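Local coordinates for protein superoxide dismutase [Mn/Fe] (Porphyromonas gingivalis, PDB 1UES) that catalyses the dismutation of superoxide radicals into molecular oxygen and hydrogen peroxide, using one manganese or iron ion in each subunit of a homodimer, at residues A[12-17]-A[81-86]; A[122-127]-A[154-159]. The protein carries 1 engineered substitution. All coordinates share one frame; numbering follows the deposited sequence.

From the N terminus, the chain first runs through the loop 12-17 ahead of helix 21-42, then through a largely helical stretch that ends with helix 62-79. Contact 1 closes this excursion of some sixty residues by setting loop 81-86 against loop 12-17. Two further helices follow before contact 2 closes a 26-residue excursion through strand 134-140, pairing the central strand 122-128 with strand 151-157 on one flank; strand 134-140 takes the other. The contacts are in series, neither nested nor crossed, with centres about 18 Å apart. The side chain of Phe81 in contact 1 lies about 7 Å from that of the metal ligand Asp157 in contact 2, so both sit near the same metal site without touching.

Contact 1: residues A[12-17]-A[81-86]; sequences VDALAP and FRPGKG
Leu15 sets the forked end of its side chain against the CB of Phe81, and the two side chains cross at about a right angle. Both methyls take part: CD1 of Leu15 lies 3.7 Å from CB of Phe81, and CD2 of Leu15 is 3.8 Å from the same carbon. CD1 of Leu15 also comes obliquely to the ring, 4.0 Å from CD2 of Phe81. With CG beside its own backbone N (chi1 -46°), Leu15 brings both branches to the facing loop, and CD2 also packs against the backbone N of Arg82. The CB of Phe81 faces Leu15, but the ring leads away from loop 12-17, and Tyr77 meets it edge-to-face; the side chain also touches Ile181.

Farther out, Ala14 meets Pro83 in a smaller apolar patch. CB of Ala14 stands 4.0 Å from CG of Pro83, while the carbonyl O of Ala14 comes within 3.3 Å of CB of Pro83. The side of the proline ring thus rests against both the methyl and the carbonyl of a type I turn running from Asp13 to Ala16.

Arg82 points its CB away from loop 12-17 and folds back on its own segment: NH1 of Arg82 donates to the carbonyl O of Phe81 at 2.9 Å. The acceptor lies nearly in the guanidinium plane, whereas NH1 sits above the carbonyl plane. The same nitrogen also bonds to the carbonyl O of Thr79, at the end of helix 62-79.

This is loop-to-loop packing in the iron/manganese superoxide dismutase fold, joining the loop that leads into helix 21-42 to the loop that leaves helix 62-79, with the side chain of Phe81 about 10 Å from the manganese.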
# COMPACT_ATOMS: atom_id res chain seq x y z
N VAL A 12 -23.80 8.15 0.07
CA VAL A 12 -22.51 7.75 0.65
C VAL A 12 -22.55 6.60 1.65
O VAL A 12 -21.50 6.02 1.95
CB VAL A 12 -21.76 8.92 1.29
CG1 VAL A 12 -21.48 9.98 0.25
CG2 VAL A 12 -22.54 9.48 2.46
N ASP A 13 -23.74 6.27 2.17
CA ASP A 13 -23.82 5.17 3.12
C ASP A 13 -24.47 3.95 2.47
O ASP A 13 -24.74 2.95 3.14
CB ASP A 13 -24.64 5.61 4.35
CG ASP A 13 -26.11 5.90 4.03
OD1 ASP A 13 -26.45 6.11 2.85
OD2 ASP A 13 -26.95 5.93 4.97
N ALA A 14 -24.69 4.01 1.16
CA ALA A 14 -25.35 2.91 0.45
C ALA A 14 -24.61 1.56 0.41
O ALA A 14 -25.25 0.53 0.26
CB ALA A 14 -25.70 3.36 -0.98
N LEU A 15 -23.28 1.57 0.54
CA LEU A 15 -22.50 0.33 0.50
C LEU A 15 -22.08 -0.19 1.88
O LEU A 15 -21.39 -1.21 1.97
CB LEU A 15 -21.24 0.49 -0.38
CG LEU A 15 -21.52 1.16 -1.73
CD1 LEU A 15 -20.21 1.34 -2.48
CD2 LEU A 15 -22.48 0.33 -2.59
N ALA A 16 -22.55 0.47 2.94
CA ALA A 16 -22.22 0.04 4.30
C ALA A 16 -22.92 -1.30 4.48
O ALA A 16 -24.07 -1.47 4.05
CB ALA A 16 -22.74 1.06 5.33
N PRO A 17 -22.29 -2.24 5.21
CA PRO A 17 -21.00 -2.16 5.90
C PRO A 17 -19.72 -2.48 5.14
O PRO A 17 -18.62 -2.25 5.68
CB PRO A 17 -21.16 -3.16 7.00
CG PRO A 17 -21.89 -4.27 6.32
CD PRO A 17 -22.91 -3.56 5.43
N PHE A 81 -20.61 -0.57 -8.07
CA PHE A 81 -21.32 -1.01 -6.86
C PHE A 81 -22.69 -0.38 -6.69
O PHE A 81 -22.90 0.76 -7.09
CB PHE A 81 -20.48 -0.68 -5.61
CG PHE A 81 -19.13 -1.33 -5.57
CD1 PHE A 81 -18.97 -2.69 -5.83
CD2 PHE A 81 -18.00 -0.58 -5.23
CE1 PHE A 81 -17.70 -3.29 -5.74
CE2 PHE A 81 -16.74 -1.17 -5.14
CZ PHE A 81 -16.58 -2.52 -5.39
N ARG A 82 -23.60 -1.14 -6.07
CA ARG A 82 -24.94 -0.66 -5.77
C ARG A 82 -25.52 -1.48 -4.65
O ARG A 82 -25.14 -2.62 -4.45
CB ARG A 82 -25.90 -0.83 -6.97
CG ARG A 82 -25.60 0.04 -8.18
CD ARG A 82 -25.94 1.51 -7.91
NE ARG A 82 -25.96 2.28 -9.15
CZ ARG A 82 -24.88 2.52 -9.90
NH1 ARG A 82 -23.70 2.05 -9.52
NH2 ARG A 82 -25.00 3.22 -11.03
N PRO A 83 -26.41 -0.86 -3.86
CA PRO A 83 -27.05 -1.60 -2.77
C PRO A 83 -28.18 -2.42 -3.43
O PRO A 83 -28.61 -2.11 -4.56
CB PRO A 83 -27.60 -0.51 -1.87
CG PRO A 83 -27.92 0.62 -2.81
CD PRO A 83 -26.85 0.55 -3.90
N GLY A 84 -28.66 -3.44 -2.74
CA GLY A 84 -29.73 -4.28 -3.25
C GLY A 84 -29.36 -5.08 -4.48
O GLY A 84 -30.25 -5.49 -5.25
N LYS A 85 -28.08 -5.31 -4.67
CA LYS A 85 -27.63 -6.05 -5.85
C LYS A 85 -26.81 -7.27 -5.49
O LYS A 85 -27.21 -8.06 -4.63
CB LYS A 85 -26.85 -5.12 -6.77
CG LYS A 85 -27.73 -4.15 -7.53
CD LYS A 85 -28.36 -4.80 -8.72
CE LYS A 85 -28.88 -3.76 -9.70
NZ LYS A 85 -29.67 -2.73 -8.98
N GLY A 86 -25.66 -7.41 -6.13
CA GLY A 86 -24.80 -8.56 -5.87
C GLY A 86 -25.33 -9.73 -6.68
O GLY A 86 -25.58 -9.60 -7.89

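Contact 2: residues A[122-127]-A[154-159]; sequences GWVWLA and LTFDVW. Engineered in segment 154-159: Thr155 (natural residue Gly). With MN (manganese (II) ion), chain E.
The engineered Thr155 lies over the centre of the six-membered ring of Trp125, its CB forming a CH-pi contact with that face. OG1 of Thr155, held anti to the backbone N (chi1 -171°), donates to Val124 O at 2.9 Å from above the carbonyl plane. Phe156 N donates to Val124 O in the carbonyl plane at 3.0 Å, so two donors grip this oxygen. OG1 of Thr155 also lies at the edge of the Trp123 ring, 3.4 Å from its CE3.

Beyond Thr155, the carboxylate of Asp157 stacks over one face of Trp123, the planes only 8° apart. Asp157 OD2 binds manganese at 2.1 Å, and His27, His74 and His161 complete the protein ligands. OD1 of Asp157 accepts from Trp159 N in an Asx turn and, weakly, from the metal-bound water. The indole NE1 of Trp123 bonds to Gln70 OE1, that of Trp125 to Asn73 OD1.

On the other sheet face, CG1 of Val124 presses on CB of Phe156 at 3.3 Å, with helix 104-116 against Val124 and helix 171-178 against Phe156. Just past the strand, Val158 N bonds to Gly122 O at 2.8 Å, in the three-stranded sheet of the iron/manganese superoxide dismutase C-terminal domain, which delivers its aspartate ligand from a strand end.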
# COMPACT_ATOMS: atom_id res chain seq x y z
N GLY A 122 -2.44 -2.39 -4.63
CA GLY A 122 -2.77 -2.71 -5.99
C GLY A 122 -4.24 -3.00 -6.21
O GLY A 122 -5.08 -2.66 -5.36
N TRP A 123 -4.52 -3.63 -7.34
CA TRP A 123 -5.88 -3.96 -7.77
C TRP A 123 -5.95 -5.33 -8.41
O TRP A 123 -5.02 -5.72 -9.09
CB TRP A 123 -6.33 -2.99 -8.86
CG TRP A 123 -6.20 -1.56 -8.51
CD1 TRP A 123 -5.03 -0.83 -8.49
CD2 TRP A 123 -7.24 -0.68 -8.10
NE1 TRP A 123 -5.30 0.46 -8.09
CE2 TRP A 123 -6.64 0.58 -7.84
CE3 TRP A 123 -8.63 -0.81 -7.92
CZ2 TRP A 123 -7.38 1.70 -7.42
CZ3 TRP A 123 -9.37 0.31 -7.50
CH2 TRP A 123 -8.73 1.54 -7.25
N VAL A 124 -7.05 -6.06 -8.17
CA VAL A 124 -7.22 -7.33 -8.87
C VAL A 124 -8.31 -6.93 -9.90
O VAL A 124 -9.29 -6.26 -9.58
CB VAL A 124 -7.67 -8.49 -7.93
CG1 VAL A 124 -8.83 -8.08 -7.10
CG2 VAL A 124 -7.98 -9.72 -8.77
N TRP A 125 -8.06 -7.30 -11.15
CA TRP A 125 -8.96 -6.94 -12.25
C TRP A 125 -9.49 -8.14 -13.02
O TRP A 125 -8.77 -9.12 -13.22
CB TRP A 125 -8.18 -6.05 -13.23
CG TRP A 125 -8.30 -4.57 -12.99
CD1 TRP A 125 -7.35 -3.73 -12.47
CD2 TRP A 125 -9.44 -3.76 -13.27
NE1 TRP A 125 -7.84 -2.43 -12.42
CE2 TRP A 125 -9.12 -2.43 -12.90
CE3 TRP A 125 -10.71 -4.03 -13.80
CZ2 TRP A 125 -10.04 -1.37 -13.04
CZ3 TRP A 125 -11.62 -2.98 -13.94
CH2 TRP A 125 -11.28 -1.66 -13.56
N LEU A 126 -10.76 -8.07 -13.42
CA LEU A 126 -11.34 -9.07 -14.29
C LEU A 126 -11.31 -8.26 -15.59
O LEU A 126 -11.79 -7.13 -15.64
CB LEU A 126 -12.77 -9.42 -13.92
CG LEU A 126 -13.45 -10.27 -15.00
CD1 LEU A 126 -12.76 -11.64 -15.11
CD2 LEU A 126 -14.91 -10.43 -14.66
N ALA A 127 -10.67 -8.80 -16.63
CA ALA A 127 -10.57 -8.08 -17.89
C ALA A 127 -10.93 -8.99 -19.07
O ALA A 127 -10.94 -10.22 -18.94
CB ALA A 127 -9.15 -7.54 -18.06
N LEU A 154 -14.26 -5.61 -13.92
CA LEU A 154 -14.56 -5.56 -12.51
C LEU A 154 -13.25 -5.48 -11.73
O LEU A 154 -12.31 -6.20 -12.02
CB LEU A 154 -15.32 -6.84 -12.09
CG LEU A 154 -15.37 -7.13 -10.60
CD1 LEU A 154 -16.37 -6.16 -9.96
CD2 LEU A 154 -15.78 -8.62 -10.35
N THR A 155 -13.18 -4.58 -10.75
CA THR A 155 -11.94 -4.52 -9.96
C THR A 155 -12.17 -4.45 -8.48
O THR A 155 -13.15 -3.85 -8.01
CB THR A 155 -11.03 -3.31 -10.37
OG1 THR A 155 -9.76 -3.45 -9.71
CG2 THR A 155 -11.66 -1.94 -9.96
N PHE A 156 -11.28 -5.09 -7.71
CA PHE A 156 -11.32 -4.99 -6.26
C PHE A 156 -10.03 -4.20 -5.89
O PHE A 156 -8.94 -4.54 -6.34
CB PHE A 156 -11.26 -6.36 -5.59
CG PHE A 156 -12.55 -7.16 -5.67
CD1 PHE A 156 -13.69 -6.63 -6.27
CD2 PHE A 156 -12.60 -8.45 -5.14
CE1 PHE A 156 -14.89 -7.37 -6.35
CE2 PHE A 156 -13.78 -9.20 -5.21
CZ PHE A 156 -14.92 -8.67 -5.81
N ASP A 157 -10.18 -3.12 -5.15
CA ASP A 157 -9.05 -2.30 -4.72
C ASP A 157 -8.44 -2.97 -3.49
O ASP A 157 -9.15 -3.20 -2.49
CB ASP A 157 -9.61 -0.94 -4.34
CG ASP A 157 -8.56 0.10 -4.05
OD1 ASP A 157 -7.35 -0.22 -4.14
OD2 ASP A 157 -9.01 1.23 -3.73
N VAL A 158 -7.14 -3.31 -3.55
CA VAL A 158 -6.52 -3.92 -2.39
C VAL A 158 -5.50 -3.02 -1.74
O VAL A 158 -4.67 -3.46 -0.94
CB VAL A 158 -6.00 -5.37 -2.63
CG1 VAL A 158 -7.19 -6.26 -3.07
CG2 VAL A 158 -4.89 -5.39 -3.69
N TRP A 159 -5.61 -1.73 -2.08
CA TRP A 159 -4.81 -0.72 -1.39
C TRP A 159 -5.47 -0.81 0.00
O TRP A 159 -6.68 -0.93 0.10
CB TRP A 159 -5.06 0.69 -1.95
CG TRP A 159 -4.19 1.00 -3.13
CD1 TRP A 159 -4.20 0.38 -4.34
CD2 TRP A 159 -3.20 2.03 -3.20
NE1 TRP A 159 -3.26 0.95 -5.17
CE2 TRP A 159 -2.63 1.96 -4.50
CE3 TRP A 159 -2.74 2.99 -2.29
CZ2 TRP A 159 -1.60 2.84 -4.91
CZ3 TRP A 159 -1.71 3.88 -2.70
CH2 TRP A 159 -1.16 3.79 -4.01
MN MN E . -8.31 3.16 -3.53
O HOH W 1 -6.48 2.45 -4.61